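Local structure of microcin B17-processing protein McbD (6GRH) at residues 58-61 with 62-66; 152-156 with 157-161; 200-203 with 204-208. The protein is needed to process the inactive microcin B17 precursor peptide McbA into the active antibiotic, and belongs to the YcaO family. The protein carries 1 engineered substitution. All coordinates share one frame; numbering follows the deposited sequence.

Contact 1 (58-61 with 62-66); sequences YFER and RHFFN
Y58 and R62 lie one turn apart near the C-terminal end of α-helix 47-66 in this YcaO protein, and their side chains illustrate how an i to i+4 pair is assembled around backbone bonds. Four such bonds run in sequence: R62 N to Y58 O (2.9 Å), H63 N to F59 O, F64 N to E60 O and F65 N to R61 O.

The carbonyl of F59 has a second partner, because water 1 donates to F59 O (2.9 Å) and in turn accepts from R62 NE (2.9 Å), lying at the guanidinium edge and in its plane. With CG anti to the backbone N (chi1 -176°), the R62 chain leads outward from the helix, and a bend at chi3 (64°) sets the guanidinium by the tyrosine. R62 CB sits over one face of the Y58 ring and CD reaches Y58 OH at 3.3 Å, while Y58 CE2 covers one face of the guanidinium, the two planes 49° apart. On the F59 side the attraction is at most a weak, long cation-pi contact.

Most polar ends look outside the two segments. Y58 OH is bonded to D34, R62 NE also salt-bridges to E67, H63 NE2 meets Y341, and R61 pairs with E57 through NH1 and with the T39 carbonyl through NH2. N66 ND2 reaches the carbonyls of R37 and of K206 of a neighbouring McbB subunit, and E60 OE1 is hydrogen-bonded to a glycerol, probably from the crystallisation liquor.

Two phenylalanines lie against carbonyls that already accept amide protons: R61 O is at the F65 edge, and F64 CD2 brings its own ring edge to 3.2 Å from E60 O, near the ring plane.

Contact 2 (152-156 with 157-161); sequences SFHGS and LNDAI. With EDO (1,2-ethanediol), chain Q.
S152 opens the sequence by setting its CB 3.4 Å from A160 O, on the side of the strand that faces the following helix. Its OG, held anti to the backbone N, donates to water 2 (2.7 Å), and that water donates onward to F153 O and, over a longer 3.3 Å, to D159 O, so that strand and helix share one solvent bridge.

At H154 the ring is covered on one face by the CB of D159, a CH-pi contact with 3.5 Å from that CB to the ring centroid. The D159 carboxylate stands at 78° to the ring, and H154 CB packs beside A160 CB. This is a strand-to-helix turn: strand 151-154 ends, the chain reverses, and helix 157-180 starts, the axes of its first turn (157-161) and of strand residues 152-154 lying 154° apart, nearly antiparallel, with S156 as N-cap.

G155 carries the chain round the turn, its O lying 2.9 Å from O1 of an ethanediol, probably from the crystallisation liquor, that is hydrogen-bonded to L351 O of this chain and to E19 of a neighbouring McbB subunit; the same glutamate takes the amide N of L157.

S156 closes the segment with two acceptors. Its chi1 of 81° puts OG between the backbone N and the carbonyl carbon, from where it accepts D159 N (3.1 Å), while S156 O accepts A160 N at 2.9 Å.

Contact 3 (200-203 with 204-208); sequences EILL and ALRSE
I201 and L205, four residues apart, provide the apolar part of this helical contact: their side chains run alongside each other in the same direction, with I201 CG2 3.8 Å from L205 CD1. L205 CG also packs on the carbonyl I201 O.

Backbone hydrogen bonds form the second group. A204 N, L205 N, R206 N and S207 N donate in turn to the carbonyls of E200, I201, L202 and L203, the longest being A204 N to E200 O at 3.1 Å.

Polar side chains make the third. Near the helix end, A204 O accepts twice, from E208 N (3.0 Å) and from S207 OG (2.8 Å); a chi1 of 74° turns the serine hydroxyl back toward this carbonyl, which it meets well off the C=O direction, at an angle of 117°.

In the conformer described, one of two deposited, R206 extends from CG to NE and lays one guanidinium face over L202 CB, NH2 being 3.9 Å from that carbon, and NE and NH2 reach the carbonyls of S189 and I191; the other conformer may differ.

Elsewhere, E200 bonds to N23 and salt-bridges to R63 of the McbC subunit, while A204 and L205 pack on McbC F66. I201, L202 and L205 also meet helix 251-275, and the last two touch I211 of strand 210-215: an amphipathic α-helix, with I201, L202 and L205 on its buried side and L203 exposed.

Contacts 1 and 2 are neighbours in space although far apart in sequence, their centres 14 Å from each other. They touch directly: F59 CB lies 3.5 Å from F153 CE1 and the two rings stack, while E60 CB packs on F153 CB at 3.9 Å, so helix 47-66 rests against strand 151-154. Glycerol, apparently one molecule and probably from the crystallisation liquor, is hydrogen-bonded to E60 OE1 and to F153 N, whereas the ethanediol occurs at the turn of contact 2. Contact 3 stands apart, its centre about 33 Å from the centres of contacts 1 and 2. Assembly partners divide likewise, with McbB beside contacts 1 and 2 and McbC beside contact 3.

Contact 1 (58-61 with 62-66)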
loop_
_atom_site.group_PDB
_atom_site.type_symbol
_atom_site.label_atom_id
_atom_site.label_comp_id
_atom_site.label_asym_id
_atom_site.label_seq_id
_atom_site.Cartn_x
_atom_site.Cartn_y
_atom_site.Cartn_z
ATOM N N TYR E 58 8.419 -26.746 20.397
ATOM C CA TYR E 58 8.209 -25.825 21.487
ATOM C C TYR E 58 7.127 -26.332 22.459
ATOM O O TYR E 58 7.363 -26.349 23.665
ATOM C CB TYR E 58 7.811 -24.424 20.966
ATOM C CG TYR E 58 7.445 -23.519 22.095
ATOM C CD1 TYR E 58 8.425 -22.997 22.899
ATOM C CD2 TYR E 58 6.124 -23.218 22.382
ATOM C CE1 TYR E 58 8.119 -22.172 23.969
ATOM C CE2 TYR E 58 5.804 -22.392 23.468
ATOM C CZ TYR E 58 6.803 -21.890 24.252
ATOM O OH TYR E 58 6.515 -21.066 25.296
ATOM N N PHE E 59 5.954 -26.701 21.947
ATOM C CA PHE E 59 4.883 -27.195 22.812
ATOM C C PHE E 59 5.350 -28.438 23.594
ATOM O O PHE E 59 5.082 -28.551 24.795
ATOM C CB PHE E 59 3.630 -27.567 22.034
ATOM C CG PHE E 59 2.614 -26.471 21.916
ATOM C CD1 PHE E 59 1.565 -26.386 22.834
ATOM C CD2 PHE E 59 2.632 -25.578 20.843
ATOM C CE1 PHE E 59 0.587 -25.394 22.719
ATOM C CE2 PHE E 59 1.654 -24.581 20.710
ATOM C CZ PHE E 59 0.619 -24.496 21.639
ATOM N N GLU E 60 6.040 -29.343 22.902
ATOM C CA GLU E 60 6.540 -30.576 23.522
ATOM C C GLU E 60 7.499 -30.281 24.683
ATOM O O GLU E 60 7.290 -30.733 25.786
ATOM C CB GLU E 60 7.279 -31.438 22.499
ATOM C CG GLU E 60 7.814 -32.732 23.080
ATOM C CD GLU E 60 8.949 -33.323 22.257
ATOM O OE1 GLU E 60 8.771 -33.417 21.033
ATOM O OE2 GLU E 60 10.001 -33.693 22.850
ATOM N N ARG E 61 8.555 -29.543 24.392
ATOM C CA ARG E 61 9.577 -29.231 25.379
ATOM C C ARG E 61 9.065 -28.387 26.523
ATOM O O ARG E 61 9.436 -28.624 27.683
ATOM C CB ARG E 61 10.793 -28.589 24.710
ATOM C CG ARG E 61 11.427 -29.566 23.722
ATOM C CD ARG E 61 12.929 -29.679 23.854
ATOM N NE ARG E 61 13.519 -28.438 23.415
ATOM C CZ ARG E 61 14.174 -28.245 22.275
ATOM N NH1 ARG E 61 14.386 -29.224 21.393
ATOM N NH2 ARG E 61 14.663 -27.044 22.038
ATOM N N ARG E 62 8.192 -27.434 26.225
ATOM C CA ARG E 62 7.581 -26.656 27.285
ATOM C C ARG E 62 6.764 -27.540 28.229
ATOM O O ARG E 62 6.811 -27.371 29.458
ATOM C CB ARG E 62 6.715 -25.524 26.740
ATOM C CG ARG E 62 6.159 -24.646 27.853
ATOM C CD ARG E 62 5.349 -23.488 27.286
ATOM N NE ARG E 62 4.141 -23.918 26.562
ATOM C CZ ARG E 62 3.167 -23.092 26.167
ATOM N NH1 ARG E 62 3.207 -21.769 26.393
ATOM N NH2 ARG E 62 2.123 -23.583 25.571
ATOM N N HIS E 63 6.035 -28.491 27.668
ATOM C CA HIS E 63 5.236 -29.377 28.495
ATOM C C HIS E 63 6.084 -30.209 29.498
ATOM O O HIS E 63 5.835 -30.202 30.714
ATOM C CB HIS E 63 4.420 -30.327 27.630
ATOM C CG HIS E 63 3.556 -31.244 28.431
ATOM N ND1 HIS E 63 2.373 -30.832 29.009
ATOM C CD2 HIS E 63 3.700 -32.554 28.743
ATOM C CE1 HIS E 63 1.817 -31.860 29.627
ATOM N NE2 HIS E 63 2.600 -32.918 29.481
ATOM N N PHE E 64 7.064 -30.920 28.955
ATOM C CA PHE E 64 7.884 -31.860 29.736
ATOM C C PHE E 64 8.860 -31.144 30.666
ATOM O O PHE E 64 9.063 -31.600 31.799
ATOM C CB PHE E 64 8.572 -32.877 28.821
ATOM C CG PHE E 64 7.611 -33.837 28.200
ATOM C CD1 PHE E 64 7.093 -34.891 28.954
ATOM C CD2 PHE E 64 7.193 -33.701 26.881
ATOM C CE1 PHE E 64 6.194 -35.787 28.392
ATOM C CE2 PHE E 64 6.289 -34.592 26.324
ATOM C CZ PHE E 64 5.781 -35.627 27.086
ATOM N N PHE E 65 9.395 -30.003 30.237
ATOM C CA PHE E 65 10.324 -29.204 31.076
ATOM C C PHE E 65 9.655 -28.284 32.099
ATOM O O PHE E 65 10.199 -28.056 33.190
ATOM C CB PHE E 65 11.278 -28.364 30.202
ATOM C CG PHE E 65 12.437 -29.132 29.640
ATOM C CD1 PHE E 65 12.293 -29.931 28.506
ATOM C CD2 PHE E 65 13.683 -29.053 30.246
ATOM C CE1 PHE E 65 13.365 -30.636 27.999
ATOM C CE2 PHE E 65 14.760 -29.783 29.752
ATOM C CZ PHE E 65 14.601 -30.570 28.638
ATOM N N ASN E 66 8.494 -27.729 31.771
ATOM C CA ASN E 66 7.993 -26.572 32.541
ATOM C C ASN E 66 6.625 -26.743 33.136
ATOM O O ASN E 66 6.236 -25.881 33.950
ATOM C CB ASN E 66 7.862 -25.324 31.671
ATOM C CG ASN E 66 9.153 -24.859 31.047
ATOM O OD1 ASN E 66 9.095 -24.226 29.993
ATOM N ND2 ASN E 66 10.296 -25.135 31.658
HETATM O O HOH W 1 3.335 -26.660 26.128
#

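Contact 2 (152-156 with 157-161)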
loop_
_atom_site.group_PDB
_atom_site.type_symbol
_atom_site.label_atom_id
_atom_site.label_comp_id
_atom_site.label_asym_id
_atom_site.label_seq_id
_atom_site.Cartn_x
_atom_site.Cartn_y
_atom_site.Cartn_z
ATOM N N SER E 152 6.563 -36.724 22.307
ATOM C CA SER E 152 5.992 -36.170 21.079
ATOM C C SER E 152 4.815 -35.255 21.378
ATOM O O SER E 152 4.221 -35.310 22.462
ATOM C CB SER E 152 5.564 -37.289 20.122
ATOM O OG SER E 152 5.587 -36.836 18.781
ATOM N N PHE E 153 4.524 -34.393 20.403
ATOM C CA PHE E 153 3.399 -33.464 20.448
ATOM C C PHE E 153 2.711 -33.503 19.100
ATOM O O PHE E 153 3.383 -33.449 18.065
ATOM C CB PHE E 153 3.886 -32.048 20.736
ATOM C CG PHE E 153 2.826 -31.000 20.580
ATOM C CD1 PHE E 153 1.956 -30.714 21.621
ATOM C CD2 PHE E 153 2.677 -30.311 19.379
ATOM C CE1 PHE E 153 0.986 -29.749 21.484
ATOM C CE2 PHE E 153 1.698 -29.339 19.235
ATOM C CZ PHE E 153 0.859 -29.042 20.292
ATOM N N HIS E 154 1.385 -33.594 19.084
ATOM C CA HIS E 154 0.661 -33.459 17.824
ATOM C C HIS E 154 -0.790 -33.080 18.024
ATOM O O HIS E 154 -1.276 -33.109 19.137
ATOM C CB HIS E 154 0.737 -34.781 17.042
ATOM C CG HIS E 154 0.864 -34.577 15.562
ATOM N ND1 HIS E 154 -0.231 -34.387 14.738
ATOM C CD2 HIS E 154 1.962 -34.464 14.770
ATOM C CE1 HIS E 154 0.188 -34.188 13.499
ATOM N NE2 HIS E 154 1.511 -34.234 13.491
ATOM N N GLY E 155 -1.476 -32.722 16.932
ATOM C CA GLY E 155 -2.910 -32.435 16.938
ATOM C C GLY E 155 -3.867 -33.610 17.021
ATOM O O GLY E 155 -5.069 -33.415 17.209
ATOM N N SER E 156 -3.360 -34.836 16.897
ATOM C CA SER E 156 -4.182 -36.041 17.110
ATOM C C SER E 156 -3.413 -37.026 17.966
ATOM O O SER E 156 -2.177 -37.091 17.901
ATOM C CB SER E 156 -4.645 -36.664 15.780
ATOM O OG SER E 156 -3.673 -37.487 15.152
ATOM N N LEU E 157 -4.149 -37.750 18.807
ATOM C CA LEU E 157 -3.553 -38.754 19.672
ATOM C C LEU E 157 -2.788 -39.823 18.871
ATOM O O LEU E 157 -1.664 -40.169 19.236
ATOM C CB LEU E 157 -4.620 -39.385 20.563
ATOM C CG LEU E 157 -4.212 -40.525 21.475
ATOM C CD1 LEU E 157 -3.004 -40.191 22.332
ATOM C CD2 LEU E 157 -5.408 -40.886 22.339
ATOM N N ASN E 158 -3.381 -40.317 17.775
ATOM C CA ASN E 158 -2.705 -41.328 16.935
ATOM C C ASN E 158 -1.402 -40.797 16.340
ATOM O O ASN E 158 -0.405 -41.503 16.344
ATOM C CB ASN E 158 -3.597 -41.815 15.786
ATOM C CG ASN E 158 -4.599 -42.858 16.217
ATOM O OD1 ASN E 158 -5.711 -42.895 15.684
ATOM N ND2 ASN E 158 -4.216 -43.740 17.156
ATOM N N ASP E 159 -1.409 -39.560 15.840
ATOM C CA ASP E 159 -0.182 -38.944 15.342
ATOM C C ASP E 159 0.860 -38.703 16.457
ATOM O O ASP E 159 2.052 -38.870 16.225
ATOM C CB ASP E 159 -0.469 -37.651 14.576
ATOM C CG ASP E 159 -1.195 -37.894 13.258
ATOM O OD1 ASP E 159 -1.175 -39.012 12.711
ATOM O OD2 ASP E 159 -1.820 -36.954 12.760
ATOM N N ALA E 160 0.422 -38.346 17.660
ATOM C CA ALA E 160 1.373 -38.159 18.773
ATOM C C ALA E 160 1.993 -39.516 19.138
ATOM O O ALA E 160 3.220 -39.616 19.266
ATOM C CB ALA E 160 0.713 -37.485 19.989
ATOM N N ILE E 161 1.156 -40.543 19.263
ATOM C CA ILE E 161 1.639 -41.905 19.563
ATOM C C ILE E 161 2.622 -42.392 18.478
ATOM O O ILE E 161 3.701 -42.904 18.801
ATOM C CB ILE E 161 0.497 -42.945 19.753
ATOM C CG1 ILE E 161 -0.308 -42.621 21.010
ATOM C CG2 ILE E 161 1.062 -44.359 19.905
ATOM C CD1 ILE E 161 -1.628 -43.357 21.136
HETATM C C1 EDO Q . -8.890 -33.137 17.687
HETATM O O1 EDO Q . -7.702 -32.365 17.895
HETATM C C2 EDO Q . -8.957 -34.251 18.729
HETATM O O2 EDO Q . -7.652 -34.746 19.055
HETATM O O HOH W 2 3.931 -36.263 16.771
#

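Contact 3 (200-203 with 204-208)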
loop_
_atom_site.group_PDB
_atom_site.type_symbol
_atom_site.label_atom_id
_atom_site.label_comp_id
_atom_site.label_asym_id
_atom_site.label_seq_id
_atom_site.Cartn_x
_atom_site.Cartn_y
_atom_site.Cartn_z
ATOM N N GLU E 200 21.028 -31.623 -2.279
ATOM C CA GLU E 200 21.799 -30.404 -2.014
ATOM C C GLU E 200 22.651 -30.547 -0.726
ATOM O O GLU E 200 23.846 -30.245 -0.732
ATOM C CB GLU E 200 20.845 -29.218 -1.891
ATOM C CG GLU E 200 21.500 -27.852 -1.941
ATOM C CD GLU E 200 21.582 -27.255 -3.334
ATOM O OE1 GLU E 200 21.337 -27.948 -4.359
ATOM O OE2 GLU E 200 21.925 -26.059 -3.391
ATOM N N ILE E 201 22.028 -31.016 0.359
ATOM C CA ILE E 201 22.751 -31.283 1.609
ATOM C C ILE E 201 23.808 -32.370 1.396
ATOM O O ILE E 201 24.963 -32.178 1.751
ATOM C CB ILE E 201 21.813 -31.689 2.778
ATOM C CG1 ILE E 201 20.878 -30.545 3.149
ATOM C CG2 ILE E 201 22.615 -32.130 4.009
ATOM C CD1 ILE E 201 19.641 -31.016 3.886
ATOM N N LEU E 202 23.436 -33.499 0.800
ATOM C CA LEU E 202 24.402 -34.585 0.626
ATOM C C LEU E 202 25.613 -34.134 -0.199
ATOM O O LEU E 202 26.752 -34.418 0.179
ATOM C CB LEU E 202 23.755 -35.847 0.018
ATOM C CG LEU E 202 22.761 -36.556 0.948
ATOM C CD1 LEU E 202 21.884 -37.506 0.149
ATOM C CD2 LEU E 202 23.473 -37.299 2.069
ATOM N N LEU E 203 25.379 -33.402 -1.295
ATOM C CA LEU E 203 26.495 -32.916 -2.121
ATOM C C LEU E 203 27.421 -31.965 -1.325
ATOM O O LEU E 203 28.637 -32.074 -1.379
ATOM C CB LEU E 203 25.975 -32.217 -3.382
ATOM C CG LEU E 203 27.044 -31.934 -4.440
ATOM C CD1 LEU E 203 27.681 -33.216 -4.932
ATOM C CD2 LEU E 203 26.452 -31.154 -5.609
ATOM N N ALA E 204 26.821 -31.037 -0.592
ATOM C CA ALA E 204 27.591 -30.098 0.218
ATOM C C ALA E 204 28.446 -30.833 1.260
ATOM O O ALA E 204 29.629 -30.520 1.413
ATOM C CB ALA E 204 26.667 -29.098 0.887
ATOM N N LEU E 205 27.858 -31.830 1.932
ATOM C CA LEU E 205 28.590 -32.630 2.935
ATOM C C LEU E 205 29.738 -33.409 2.308
ATOM O O LEU E 205 30.838 -33.435 2.859
ATOM C CB LEU E 205 27.663 -33.581 3.693
ATOM C CG LEU E 205 26.568 -32.942 4.557
ATOM C CD1 LEU E 205 25.664 -34.025 5.134
ATOM C CD2 LEU E 205 27.168 -32.099 5.671
ATOM N N ARG E 206 29.465 -34.046 1.164
ATOM C CA ARG E 206 30.483 -34.761 0.371
ATOM C C ARG E 206 31.624 -33.855 -0.089
ATOM O O ARG E 206 32.764 -34.297 -0.161
ATOM C CB ARG E 206 29.855 -35.407 -0.870
ATOM C CG ARG E 206 29.021 -36.655 -0.610
ATOM C CD ARG E 206 28.537 -37.284 -1.921
ATOM N NE ARG E 206 27.378 -38.146 -1.710
ATOM C CZ ARG E 206 26.182 -37.969 -2.266
ATOM N NH1 ARG E 206 25.972 -36.960 -3.103
ATOM N NH2 ARG E 206 25.197 -38.818 -1.985
ATOM N N SER E 207 31.315 -32.594 -0.392
ATOM C CA SER E 207 32.342 -31.608 -0.791
ATOM C C SER E 207 33.165 -31.086 0.406
ATOM O O SER E 207 34.346 -30.807 0.265
ATOM C CB SER E 207 31.744 -30.462 -1.629
ATOM O OG SER E 207 30.982 -29.553 -0.856
ATOM N N GLU E 208 32.546 -30.985 1.577
ATOM C CA GLU E 208 33.211 -30.474 2.782
ATOM C C GLU E 208 34.018 -31.569 3.503
ATOM O O GLU E 208 35.031 -31.274 4.129
ATOM C CB GLU E 208 32.174 -29.878 3.728
ATOM C CG GLU E 208 32.743 -28.998 4.849
ATOM C CD GLU E 208 32.987 -27.535 4.464
ATOM O OE1 GLU E 208 32.701 -27.111 3.307
ATOM O OE2 GLU E 208 33.444 -26.780 5.371
#